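Local coordinates for protein decapping nuclease RAI1 (Candida albicans, PDB 5BUD) that removes NAD caps and acts on other 5'-end structures of RNA as a metal-dependent decapping nuclease and stabilises and stimulates its partner exoribonuclease RAT1, at residues A[66-69]-A[70-73]; A[75-78]-A[79-82]; A[333-336]-A[337-341]; A[5-8]-A[9-12]. One frame throughout, in Å; residues are numbered along the deposited sequence.

Interaction 1 of 4, residues A[66-69]-A[70-73]; sequences FKKI and PDEQ
Lys68 and Ile69 meet Asp71 and Gln73 where an irregular piece of chain runs into a short 3-10 turn, residues 71-73, in the long loop before helix 78-92. CB of Lys68 sits over one face of the Phe66 ring, toward the rim, and Tyr169 meets the same ring edge-to-face. Lys68 runs out extended and bends only at its last torsion (chi4 -62°), which swings the ammonium toward Asp71. The direct salt bridge is long, 3.9 Å from Lys68 NZ to Asp71 OD1. A water completes the link. It accepts from Lys68 NZ at 3.0 Å and donates to Asp71 OD2 at 2.9 Å. Asp71 also rests on Met142 and Arg145 of helix 138-155. Ile69 is buried, and its backbone N bonds to Asn202 OD1, which ties this part of the loop to a second loop of the nuclease domain. Its CG1 branch crosses the Pro70 ring at about a right angle, with CG1 3.6 Å from Pro70 CD. Beyond, the turn is closed by Gln73 N donating to Pro70 O at 3.0 Å. This brings Gln73 CB to 3.8 Å from Ile69 CG1, and Ile69 CD1 ends 3.6 Å from Gln73 O.

Interaction 2 of 4, residues A[75-78]-A[79-82]; sequences LADF and NSLL
Two first torsions bring Asp77 and Ser80 together. Asp77 holds CG opposite its backbone N (chi1 -175°), which turns the carboxylate to the start of helix 78-92. Ser80 holds OG between its backbone N and carbonyl carbon (chi1 65°), facing back. Ser80 OG lies 2.9 Å from Asp77 OD2, although its one proton has another acceptor within reach. A water also links the other carboxylate oxygen to the first turn: it donates to Asp77 OD1 at 2.7 Å and accepts from Asn79 N at 2.9 Å. The Asp77 carboxylate and the Asn79 amide run side by side with their planes nearly parallel. A second water donates to Asp77 O and also bonds to Ser80 OG. The helix ladder begins at once: Leu81 N donates to Asp77 O at 3.3 Å. The next rung is shorter and straighter, with Leu82 N 2.8 Å from Phe78 O and an N-H...O angle of 170°. On the apolar side, Leu81 CD2 lies over one face of the Phe78 ring, 3.9 Å from CE1. Leu82 CG comes in the ring plane at the edge, 3.9 Å from Phe78 CD1. Phe103, edge-to-face, and Phe133 of strand 131-136 also pack on Phe78. The helix start would probably favour the charged form of Asp77. The whole is an aspartate N-cap, partly water-mediated, on an alpha helix whose first turn is wedged against the core of the nuclease domain by Phe78.

Interaction 3 of 4, residues A[333-336]-A[337-341]; sequences VDWL and NTTVD
Trp335 O is gripped by three donors of the next turn. Thr338 N makes the firmer of these bonds, 3.2 Å from Trp335 O, yet it comes from above the carbonyl plane, 64° out of it. Thr339 N and Thr339 OG1 each reach Trp335 O at 3.0 Å, and both bonds are weak. Two residues earlier the geometry is closer to a regular alpha helix: Asn337 N donates to Val333 O at 2.9 Å. Asp334 O takes a weak bond from Thr338 N and a second bond from Thr338 OG1 at 3.0 Å. The Thr338 hydroxyl folds back on its own helix because chi1 is 57°, with OG1 between N and C. Thr339 OG1 also sits over one face of the Trp335 indole, 3.4 Å from CD1. Asn337 OD1 takes a bond from Lys342 NZ. At the very end a water donates to Leu336 O at 2.6 Å and to Val340 O at 2.8 Å, bridging the last turn to the departing chain. Leu362 of strand 359-364 packs on Trp335, Leu336, Thr339 and Val340, and Leu351 of strand 349-354 on the first two. These bonds mark a helix C-terminus, where the i+4 ladder of helix 322-339 slips toward i+3 bonds, threonine hydroxyls supplement the bonds to Asp334 O and Trp335 O, and a water takes Leu336 O.

Interaction 4 of 4, residues A[5-8]-A[9-12]; sequences SLPL and NSRS
Ser10 bonds twice to Pro7 O, through its side chain and its backbone. Ser10 OG is 2.5 Å from Pro7 O, so short that coordinate error may contribute and no special strength should be read from it. Ser10 N lies 3.1 Å from the same oxygen. Both donors reach Pro7 O from one face of its carbonyl plane, since chi1 of -49° keeps the hydroxyl of Ser10 beside its own backbone N. That hydroxyl is also flanked by carbon: Pro7 CD is 3.4 Å and Leu6 CD1 3.5 Å from Ser10 OG. Arg11 makes the second set of contacts. Its NH1 donates to Leu8 O at 2.9 Å, and to Ser10 O at 2.8 Å with an N-H...O angle of 163°. Both acceptors lie close to the guanidinium plane, so NH1 ties two carbonyls of the loop together. The bend of the Arg11 chain at chi2 (-74°) brings NH1 back to Leu8 O. Asn9 sets OD1 3.7 Å from Pro7 CB. Further out, Asn324 of helix 322-339 takes a bond from Arg11 NE, which helps fix the guanidinium, and Trp328 touches the arginine side chain. Leu6 packs on Trp328 and Val332 of that helix, and Leu8 on Phe360 of strand 359-364. The motif is a type I beta turn, Pro7 to Ser10, reinforced by a serine hydroxyl and an arginine, in the loop that follows strand 4-5.

In the fold
Interactions 1 and 2 follow one another in the chain, their centres 16 Å apart, and span the approach to helix 78-92 and its first turn. Interaction 1 lies nearer the active site: the Ile69 side chain is about 10 Å from a bound manganese ion, and the nearest atom of interaction 1 is about 7 Å from the RNA. Interaction 2 stays about 10 Å from the RNA by nearest atoms. Interactions 3 and 4 lie across the chain's centre from interaction 1, about 20 and 21 Å from the RNA by nearest atoms. They touch each other: Trp335 CZ2 is 3.8 Å from Leu6 N, so the chain leading into the turn packs on Trp335 near the end of helix 322-339.

Interaction 1 of 4, residues A[66-69]-A[70-73]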
ATOM      1  N   PHE A  66       4.500 -20.183  11.287  1.00 31.18           N
ATOM      2  CA  PHE A  66       4.465 -18.816  10.766  1.00 31.21           C
ATOM      3  C   PHE A  66       5.139 -17.833  11.740  1.00 32.69           C
ATOM      4  O   PHE A  66       4.755 -17.759  12.896  1.00 35.04           O
ATOM      5  CB  PHE A  66       2.995 -18.450  10.516  1.00 29.64           C
ATOM      6  CG  PHE A  66       2.756 -17.063   9.956  1.00 29.91           C
ATOM      7  CD1 PHE A  66       3.691 -16.396   9.172  1.00 31.70           C
ATOM      8  CD2 PHE A  66       1.537 -16.456  10.170  1.00 31.24           C
ATOM      9  CE1 PHE A  66       3.428 -15.128   8.679  1.00 30.49           C
ATOM     10  CE2 PHE A  66       1.254 -15.198   9.652  1.00 30.24           C
ATOM     11  CZ  PHE A  66       2.202 -14.530   8.923  1.00 28.61           C
ATOM     12  N   LYS A  67       6.150 -17.109  11.269  1.00 32.95           N
ATOM     13  CA  LYS A  67       6.766 -16.030  12.042  1.00 35.49           C
ATOM     14  C   LYS A  67       6.106 -14.681  11.717  1.00 33.65           C
ATOM     15  O   LYS A  67       6.438 -14.027  10.716  1.00 30.50           O
ATOM     16  CB  LYS A  67       8.260 -15.961  11.781  1.00 38.33           C
ATOM     17  CG  LYS A  67       8.915 -14.822  12.539  1.00 44.53           C
ATOM     18  CD  LYS A  67      10.399 -15.043  12.751  1.00 48.88           C
ATOM     19  CE  LYS A  67      11.023 -13.933  13.612  1.00 50.33           C
ATOM     20  NZ  LYS A  67      11.582 -12.797  12.823  1.00 48.70           N
ATOM     21  N   LYS A  68       5.169 -14.293  12.575  1.00 30.73           N
ATOM     22  CA  LYS A  68       4.265 -13.182  12.331  1.00 33.55           C
ATOM     23  C   LYS A  68       4.649 -11.957  13.158  1.00 34.96           C
ATOM     24  O   LYS A  68       4.769 -12.053  14.375  1.00 29.39           O
ATOM     25  CB  LYS A  68       2.884 -13.631  12.746  1.00 36.71           C
ATOM     26  CG  LYS A  68       1.752 -12.662  12.463  1.00 38.86           C
ATOM     27  CD  LYS A  68       0.484 -13.213  13.076  1.00 40.34           C
ATOM     28  CE  LYS A  68      -0.746 -12.785  12.309  1.00 41.21           C
ATOM     29  NZ  LYS A  68      -0.942 -11.316  12.295  1.00 42.36           N
ATOM     30  N   ILE A  69       4.841 -10.811  12.510  1.00 34.70           N
ATOM     31  CA  ILE A  69       5.180  -9.595  13.245  1.00 33.33           C
ATOM     32  C   ILE A  69       3.953  -9.101  14.033  1.00 35.53           C
ATOM     33  O   ILE A  69       2.838  -9.082  13.511  1.00 33.66           O
ATOM     34  CB  ILE A  69       5.791  -8.512  12.324  1.00 31.63           C
ATOM     35  CG1 ILE A  69       6.322  -7.344  13.151  1.00 29.47           C
ATOM     36  CG2 ILE A  69       4.791  -7.997  11.297  1.00 31.43           C
ATOM     37  CD1 ILE A  69       7.243  -6.421  12.382  1.00 30.36           C
ATOM     38  N   PRO A  70       4.137  -8.734  15.321  1.00 36.53           N
ATOM     39  CA  PRO A  70       2.954  -8.193  16.018  1.00 38.06           C
ATOM     40  C   PRO A  70       2.420  -6.952  15.297  1.00 33.43           C
ATOM     41  O   PRO A  70       3.215  -6.180  14.776  1.00 30.32           O
ATOM     42  CB  PRO A  70       3.497  -7.835  17.415  1.00 38.92           C
ATOM     43  CG  PRO A  70       4.677  -8.723  17.601  1.00 38.48           C
ATOM     44  CD  PRO A  70       5.263  -8.970  16.238  1.00 37.32           C
ATOM     45  N   ASP A  71       1.107  -6.780  15.256  1.00 35.20           N
ATOM     46  CA  ASP A  71       0.494  -5.635  14.579  1.00 40.23           C
ATOM     47  C   ASP A  71       1.057  -4.279  15.060  1.00 41.78           C
ATOM     48  O   ASP A  71       1.274  -3.371  14.264  1.00 39.45           O
ATOM     49  CB  ASP A  71      -1.016  -5.649  14.784  1.00 44.07           C
ATOM     50  CG  ASP A  71      -1.700  -6.776  14.039  1.00 48.48           C
ATOM     51  OD1 ASP A  71      -1.034  -7.499  13.263  1.00 48.64           O
ATOM     52  OD2 ASP A  71      -2.917  -6.936  14.231  1.00 51.04           O
ATOM     53  N   GLU A  72       1.321  -4.164  16.357  1.00 43.41           N
ATOM     54  CA  GLU A  72       1.818  -2.913  16.955  1.00 45.88           C
ATOM     55  C   GLU A  72       3.167  -2.547  16.383  1.00 42.62           C
ATOM     56  O   GLU A  72       3.503  -1.362  16.306  1.00 42.29           O
ATOM     57  CB  GLU A  72       1.962  -3.003  18.484  1.00 49.57           C
ATOM     58  CG  GLU A  72       0.903  -3.818  19.193  1.00 53.75           C
ATOM     59  CD  GLU A  72       1.199  -5.303  19.158  1.00 55.39           C
ATOM     60  OE1 GLU A  72       2.218  -5.734  19.753  1.00 63.09           O
ATOM     61  OE2 GLU A  72       0.412  -6.035  18.527  1.00 54.76           O
ATOM     62  N   GLN A  73       3.932  -3.567  15.985  1.00 39.58           N
ATOM     63  CA  GLN A  73       5.256  -3.375  15.401  1.00 37.87           C
ATOM     64  C   GLN A  73       5.263  -3.237  13.879  1.00 36.05           C
ATOM     65  O   GLN A  73       6.340  -3.103  13.288  1.00 35.06           O
ATOM     66  CB  GLN A  73       6.176  -4.551  15.792  1.00 43.00           C
ATOM     67  CG  GLN A  73       6.486  -4.634  17.273  1.00 44.91           C
ATOM     68  CD  GLN A  73       7.321  -5.840  17.626  1.00 47.83           C
ATOM     69  OE1 GLN A  73       8.093  -6.345  16.805  1.00 50.74           O
ATOM     70  NE2 GLN A  73       7.168  -6.315  18.853  1.00 48.67           N
TER
HETATM   71  O   HOH W   1      -3.217  -9.403  12.797  1.00 53.57           O

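Interaction 2 of 4, residues A[75-78]-A[79-82]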
ATOM      1  N   LEU A  75       3.151  -1.094  11.922  1.00 34.27           N
ATOM      2  CA  LEU A  75       2.528   0.126  11.418  1.00 34.23           C
ATOM      3  C   LEU A  75       3.519   0.786  10.464  1.00 32.19           C
ATOM      4  O   LEU A  75       4.732   0.570  10.575  1.00 29.77           O
ATOM      5  CB  LEU A  75       2.172   1.036  12.600  1.00 35.99           C
ATOM      6  CG  LEU A  75       1.216   0.382  13.620  1.00 38.77           C
ATOM      7  CD1 LEU A  75       0.940   1.308  14.795  1.00 39.60           C
ATOM      8  CD2 LEU A  75      -0.085  -0.055  12.951  1.00 40.75           C
ATOM      9  N   ALA A  76       3.034   1.579   9.517  1.00 28.09           N
ATOM     10  CA  ALA A  76       3.936   2.363   8.693  1.00 28.58           C
ATOM     11  C   ALA A  76       4.838   3.229   9.603  1.00 28.42           C
ATOM     12  O   ALA A  76       4.370   3.890  10.530  1.00 28.87           O
ATOM     13  CB  ALA A  76       3.180   3.225   7.709  1.00 27.30           C
ATOM     14  N   ASP A  77       6.131   3.208   9.296  1.00 29.55           N
ATOM     15  CA  ASP A  77       7.162   3.748  10.170  1.00 29.16           C
ATOM     16  C   ASP A  77       7.782   5.004   9.594  1.00 26.61           C
ATOM     17  O   ASP A  77       8.668   4.938   8.769  1.00 25.57           O
ATOM     18  CB  ASP A  77       8.232   2.692  10.374  1.00 29.89           C
ATOM     19  CG  ASP A  77       9.282   3.122  11.370  1.00 32.05           C
ATOM     20  OD1 ASP A  77       9.021   4.057  12.118  1.00 34.97           O
ATOM     21  OD2 ASP A  77      10.360   2.529  11.395  1.00 36.77           O
ATOM     22  N   PHE A  78       7.322   6.166  10.024  1.00 26.18           N
ATOM     23  CA  PHE A  78       7.926   7.395   9.511  1.00 25.44           C
ATOM     24  C   PHE A  78       9.381   7.607   9.886  1.00 25.45           C
ATOM     25  O   PHE A  78      10.150   8.195   9.101  1.00 25.64           O
ATOM     26  CB  PHE A  78       7.080   8.631   9.839  1.00 26.68           C
ATOM     27  CG  PHE A  78       6.500   9.297   8.624  1.00 25.64           C
ATOM     28  CD1 PHE A  78       7.300  10.064   7.802  1.00 25.54           C
ATOM     29  CD2 PHE A  78       5.177   9.154   8.297  1.00 26.81           C
ATOM     30  CE1 PHE A  78       6.788  10.675   6.666  1.00 25.94           C
ATOM     31  CE2 PHE A  78       4.649   9.781   7.177  1.00 24.38           C
ATOM     32  CZ  PHE A  78       5.457  10.529   6.364  1.00 25.26           C
ATOM     33  N   ASN A  79       9.774   7.171  11.081  1.00 27.72           N
ATOM     34  CA  ASN A  79      11.198   7.257  11.493  1.00 29.24           C
ATOM     35  C   ASN A  79      12.104   6.706  10.427  1.00 26.55           C
ATOM     36  O   ASN A  79      13.016   7.392   9.953  1.00 28.53           O
ATOM     37  CB  ASN A  79      11.438   6.492  12.792  1.00 34.75           C
ATOM     38  CG  ASN A  79      12.804   6.766  13.387  1.00 43.30           C
ATOM     39  OD1 ASN A  79      13.801   6.158  12.991  1.00 48.50           O
ATOM     40  ND2 ASN A  79      12.861   7.680  14.357  1.00 47.82           N
ATOM     41  N   SER A  80      11.856   5.461  10.036  1.00 25.99           N
ATOM     42  CA  SER A  80      12.707   4.790   9.063  1.00 26.69           C
ATOM     43  C   SER A  80      12.599   5.421   7.685  1.00 25.81           C
ATOM     44  O   SER A  80      13.601   5.558   6.997  1.00 26.28           O
ATOM     45  CB  SER A  80      12.457   3.272   9.030  1.00 27.48           C
ATOM     46  OG  SER A  80      11.152   2.935   8.583  1.00 29.53           O
ATOM     47  N   LEU A  81      11.413   5.885   7.302  1.00 26.01           N
ATOM     48  CA  LEU A  81      11.277   6.518   6.010  1.00 23.84           C
ATOM     49  C   LEU A  81      12.092   7.810   5.992  1.00 24.97           C
ATOM     50  O   LEU A  81      12.802   8.074   5.046  1.00 25.94           O
ATOM     51  CB  LEU A  81       9.804   6.795   5.680  1.00 22.84           C
ATOM     52  CG  LEU A  81       9.511   7.642   4.420  1.00 23.34           C
ATOM     53  CD1 LEU A  81      10.128   7.055   3.156  1.00 23.34           C
ATOM     54  CD2 LEU A  81       8.007   7.812   4.244  1.00 21.88           C
ATOM     55  N   LEU A  82      12.006   8.617   7.050  1.00 25.32           N
ATOM     56  CA  LEU A  82      12.801   9.867   7.090  1.00 26.06           C
ATOM     57  C   LEU A  82      14.297   9.607   7.068  1.00 25.54           C
ATOM     58  O   LEU A  82      15.049  10.389   6.479  1.00 25.86           O
ATOM     59  CB  LEU A  82      12.445  10.746   8.299  1.00 25.21           C
ATOM     60  CG  LEU A  82      11.012  11.282   8.298  1.00 26.47           C
ATOM     61  CD1 LEU A  82      10.760  12.043   9.583  1.00 26.25           C
ATOM     62  CD2 LEU A  82      10.648  12.113   7.045  1.00 24.70           C
TER
HETATM   63  O   HOH W   2       9.239   2.900   6.853  1.00 23.63           O
HETATM   64  O   HOH W   3       8.113   6.346  13.316  1.00 51.66           O

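Interaction 3 of 4, residues A[333-336]-A[337-341]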
ATOM      1  N   VAL A 333      -6.262  15.935  -3.409  1.00 28.10           N
ATOM      2  CA  VAL A 333      -4.850  16.354  -3.249  1.00 27.52           C
ATOM      3  C   VAL A 333      -4.630  17.821  -3.628  1.00 28.36           C
ATOM      4  O   VAL A 333      -3.836  18.517  -2.984  1.00 26.65           O
ATOM      5  CB  VAL A 333      -3.855  15.451  -4.011  1.00 31.06           C
ATOM      6  CG1 VAL A 333      -3.967  14.020  -3.484  1.00 31.74           C
ATOM      7  CG2 VAL A 333      -4.081  15.542  -5.513  1.00 32.45           C
ATOM      8  N   ASP A 334      -5.337  18.301  -4.652  1.00 29.03           N
ATOM      9  CA  ASP A 334      -5.358  19.728  -4.919  1.00 31.67           C
ATOM     10  C   ASP A 334      -5.909  20.547  -3.725  1.00 31.38           C
ATOM     11  O   ASP A 334      -5.379  21.603  -3.406  1.00 33.57           O
ATOM     12  CB  ASP A 334      -6.154  20.049  -6.181  1.00 37.24           C
ATOM     13  CG  ASP A 334      -6.027  21.513  -6.564  1.00 41.19           C
ATOM     14  OD1 ASP A 334      -4.968  21.914  -7.111  1.00 41.06           O
ATOM     15  OD2 ASP A 334      -6.973  22.263  -6.273  1.00 45.99           O
ATOM     16  N   TRP A 335      -6.946  20.047  -3.064  1.00 29.93           N
ATOM     17  CA  TRP A 335      -7.530  20.723  -1.892  1.00 30.73           C
ATOM     18  C   TRP A 335      -6.493  20.778  -0.768  1.00 30.52           C
ATOM     19  O   TRP A 335      -6.191  21.863  -0.239  1.00 31.05           O
ATOM     20  CB  TRP A 335      -8.820  19.999  -1.479  1.00 32.41           C
ATOM     21  CG  TRP A 335      -9.537  20.501  -0.262  1.00 33.46           C
ATOM     22  CD1 TRP A 335     -10.221  21.686  -0.120  1.00 35.42           C
ATOM     23  CD2 TRP A 335      -9.707  19.790   0.965  1.00 32.83           C
ATOM     24  NE1 TRP A 335     -10.789  21.749   1.124  1.00 34.80           N
ATOM     25  CE2 TRP A 335     -10.482  20.603   1.815  1.00 33.52           C
ATOM     26  CE3 TRP A 335      -9.275  18.543   1.428  1.00 32.08           C
ATOM     27  CZ2 TRP A 335     -10.830  20.208   3.112  1.00 32.75           C
ATOM     28  CZ3 TRP A 335      -9.617  18.154   2.732  1.00 34.16           C
ATOM     29  CH2 TRP A 335     -10.390  18.988   3.553  1.00 31.92           C
ATOM     30  N   LEU A 336      -5.869  19.647  -0.461  1.00 28.42           N
ATOM     31  CA  LEU A 336      -4.795  19.653   0.535  1.00 30.19           C
ATOM     32  C   LEU A 336      -3.663  20.632   0.159  1.00 29.53           C
ATOM     33  O   LEU A 336      -3.118  21.321   1.027  1.00 30.00           O
ATOM     34  CB  LEU A 336      -4.207  18.260   0.722  1.00 30.36           C
ATOM     35  CG  LEU A 336      -5.113  17.195   1.309  1.00 32.63           C
ATOM     36  CD1 LEU A 336      -4.449  15.827   1.177  1.00 32.95           C
ATOM     37  CD2 LEU A 336      -5.443  17.518   2.757  1.00 34.13           C
ATOM     38  N   ASN A 337      -3.334  20.686  -1.121  1.00 30.96           N
ATOM     39  CA  ASN A 337      -2.204  21.478  -1.600  1.00 31.56           C
ATOM     40  C   ASN A 337      -2.444  22.989  -1.606  1.00 30.54           C
ATOM     41  O   ASN A 337      -1.486  23.746  -1.649  1.00 33.87           O
ATOM     42  CB  ASN A 337      -1.788  21.027  -3.006  1.00 32.16           C
ATOM     43  CG  ASN A 337      -0.416  21.540  -3.402  1.00 33.83           C
ATOM     44  OD1 ASN A 337       0.564  21.380  -2.662  1.00 34.31           O
ATOM     45  ND2 ASN A 337      -0.340  22.189  -4.552  1.00 35.57           N
ATOM     46  N   THR A 338      -3.696  23.427  -1.583  1.00 32.22           N
ATOM     47  CA  THR A 338      -4.015  24.870  -1.619  1.00 33.78           C
ATOM     48  C   THR A 338      -4.663  25.386  -0.326  1.00 35.77           C
ATOM     49  O   THR A 338      -4.830  26.591  -0.151  1.00 38.11           O
ATOM     50  CB  THR A 338      -4.924  25.188  -2.826  1.00 34.47           C
ATOM     51  OG1 THR A 338      -6.100  24.394  -2.757  1.00 34.37           O
ATOM     52  CG2 THR A 338      -4.216  24.862  -4.135  1.00 36.47           C
ATOM     53  N   THR A 339      -5.017  24.475   0.576  1.00 33.94           N
ATOM     54  CA  THR A 339      -5.755  24.795   1.777  1.00 37.44           C
ATOM     55  C   THR A 339      -4.825  24.965   2.958  1.00 37.71           C
ATOM     56  O   THR A 339      -5.033  25.855   3.761  1.00 40.02           O
ATOM     57  CB  THR A 339      -6.797  23.682   2.093  1.00 43.23           C
ATOM     58  OG1 THR A 339      -7.941  23.845   1.249  1.00 44.47           O
ATOM     59  CG2 THR A 339      -7.260  23.702   3.551  1.00 48.05           C
ATOM     60  N   VAL A 340      -3.842  24.076   3.101  1.00 38.10           N
ATOM     61  CA  VAL A 340      -2.988  24.084   4.269  1.00 36.75           C
ATOM     62  C   VAL A 340      -1.785  24.959   3.917  1.00 38.72           C
ATOM     63  O   VAL A 340      -1.218  24.817   2.828  1.00 37.10           O
ATOM     64  CB  VAL A 340      -2.517  22.667   4.653  1.00 37.22           C
ATOM     65  CG1 VAL A 340      -1.783  22.688   5.991  1.00 38.25           C
ATOM     66  CG2 VAL A 340      -3.695  21.707   4.761  1.00 36.27           C
ATOM     67  N   ASP A 341      -1.407  25.858   4.837  1.00 39.03           N
ATOM     68  CA  ASP A 341      -0.207  26.706   4.666  1.00 35.90           C
ATOM     69  C   ASP A 341       1.018  25.880   4.974  1.00 36.22           C
ATOM     70  O   ASP A 341       1.269  25.555   6.130  1.00 35.20           O
ATOM     71  CB  ASP A 341      -0.272  27.922   5.592  1.00 37.55           C
ATOM     72  CG  ASP A 341       0.954  28.839   5.468  1.00 39.30           C
ATOM     73  OD1 ASP A 341       1.883  28.564   4.678  1.00 42.96           O
ATOM     74  OD2 ASP A 341       0.986  29.846   6.178  1.00 36.59           O
TER
HETATM   75  O   HOH W   4      -2.419  22.303  -5.954  1.00 48.69           O
HETATM   76  O   HOH W   5      -0.919  22.654   1.067  1.00 36.41           O

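Interaction 4 of 4, residues A[5-8]-A[9-12]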
ATOM      1  N   SER A   5     -14.373  21.491   5.035  1.00 36.23           N
ATOM      2  CA  SER A   5     -14.762  20.231   4.495  1.00 38.66           C
ATOM      3  C   SER A   5     -14.709  20.345   3.004  1.00 36.69           C
ATOM      4  O   SER A   5     -14.858  21.424   2.451  1.00 36.22           O
ATOM      5  CB  SER A   5     -16.135  19.812   4.996  1.00 40.01           C
ATOM      6  OG  SER A   5     -17.096  20.745   4.602  1.00 44.26           O
ATOM      7  N   LEU A   6     -14.391  19.224   2.381  1.00 36.06           N
ATOM      8  CA  LEU A   6     -14.434  19.078   0.950  1.00 33.14           C
ATOM      9  C   LEU A   6     -15.684  18.270   0.682  1.00 33.02           C
ATOM     10  O   LEU A   6     -15.856  17.180   1.255  1.00 31.20           O
ATOM     11  CB  LEU A   6     -13.197  18.317   0.448  1.00 32.44           C
ATOM     12  CG  LEU A   6     -13.086  18.115  -1.064  1.00 31.12           C
ATOM     13  CD1 LEU A   6     -12.865  19.434  -1.785  1.00 30.31           C
ATOM     14  CD2 LEU A   6     -11.958  17.131  -1.374  1.00 30.24           C
ATOM     15  N   PRO A   7     -16.567  18.786  -0.189  1.00 33.60           N
ATOM     16  CA  PRO A   7     -17.739  17.992  -0.509  1.00 32.83           C
ATOM     17  C   PRO A   7     -17.320  16.628  -1.085  1.00 31.74           C
ATOM     18  O   PRO A   7     -16.377  16.568  -1.870  1.00 30.95           O
ATOM     19  CB  PRO A   7     -18.460  18.836  -1.573  1.00 35.06           C
ATOM     20  CG  PRO A   7     -18.030  20.256  -1.301  1.00 37.93           C
ATOM     21  CD  PRO A   7     -16.625  20.151  -0.757  1.00 35.87           C
ATOM     22  N   LEU A   8     -18.048  15.571  -0.731  1.00 31.33           N
ATOM     23  CA  LEU A   8     -17.741  14.234  -1.196  1.00 32.26           C
ATOM     24  C   LEU A   8     -17.952  14.085  -2.686  1.00 32.57           C
ATOM     25  O   LEU A   8     -17.394  13.180  -3.290  1.00 28.29           O
ATOM     26  CB  LEU A   8     -18.599  13.206  -0.494  1.00 33.99           C
ATOM     27  CG  LEU A   8     -18.360  13.001   0.991  1.00 34.29           C
ATOM     28  CD1 LEU A   8     -19.170  11.782   1.415  1.00 34.51           C
ATOM     29  CD2 LEU A   8     -16.874  12.821   1.264  1.00 36.07           C
ATOM     30  N   ASN A   9     -18.743  14.969  -3.292  1.00 32.54           N
ATOM     31  CA  ASN A   9     -18.965  14.864  -4.740  1.00 33.05           C
ATOM     32  C   ASN A   9     -17.958  15.695  -5.540  1.00 31.99           C
ATOM     33  O   ASN A   9     -18.088  15.814  -6.749  1.00 32.19           O
ATOM     34  CB  ASN A   9     -20.394  15.270  -5.089  1.00 35.12           C
ATOM     35  CG  ASN A   9     -20.720  16.689  -4.658  1.00 36.10           C
ATOM     36  OD1 ASN A   9     -19.890  17.604  -4.739  1.00 37.96           O
ATOM     37  ND2 ASN A   9     -21.928  16.878  -4.180  1.00 39.70           N
ATOM     38  N   SER A  10     -16.983  16.308  -4.862  1.00 32.52           N
ATOM     39  CA  SER A  10     -15.945  17.077  -5.552  1.00 33.96           C
ATOM     40  C   SER A  10     -15.167  16.201  -6.564  1.00 33.44           C
ATOM     41  O   SER A  10     -14.772  15.065  -6.253  1.00 30.51           O
ATOM     42  CB  SER A  10     -14.975  17.700  -4.549  1.00 36.89           C
ATOM     43  OG  SER A  10     -15.673  18.378  -3.521  1.00 38.35           O
ATOM     44  N   ARG A  11     -14.967  16.721  -7.774  1.00 32.05           N
ATOM     45  CA  ARG A  11     -14.243  15.990  -8.828  1.00 32.76           C
ATOM     46  C   ARG A  11     -13.380  16.945  -9.638  1.00 34.38           C
ATOM     47  O   ARG A  11     -13.889  17.977 -10.094  1.00 38.33           O
ATOM     48  CB  ARG A  11     -15.219  15.270  -9.765  1.00 31.64           C
ATOM     49  CG  ARG A  11     -16.135  14.254  -9.076  1.00 32.90           C
ATOM     50  CD  ARG A  11     -15.398  12.986  -8.678  1.00 31.60           C
ATOM     51  NE  ARG A  11     -16.287  11.953  -8.151  1.00 28.50           N
ATOM     52  CZ  ARG A  11     -16.664  11.866  -6.870  1.00 27.68           C
ATOM     53  NH1 ARG A  11     -16.252  12.751  -5.942  1.00 27.21           N
ATOM     54  NH2 ARG A  11     -17.437  10.873  -6.500  1.00 25.75           N
ATOM     55  N   SER A  12     -12.093  16.629  -9.835  1.00 33.99           N
ATOM     56  CA  SER A  12     -11.233  17.420 -10.764  1.00 36.14           C
ATOM     57  C   SER A  12     -11.844  17.329 -12.163  1.00 38.33           C
ATOM     58  O   SER A  12     -12.459  16.320 -12.490  1.00 32.66           O
ATOM     59  CB  SER A  12      -9.800  16.897 -10.842  1.00 38.55           C
ATOM     60  OG  SER A  12      -9.110  17.101  -9.625  1.00 43.70           O
TER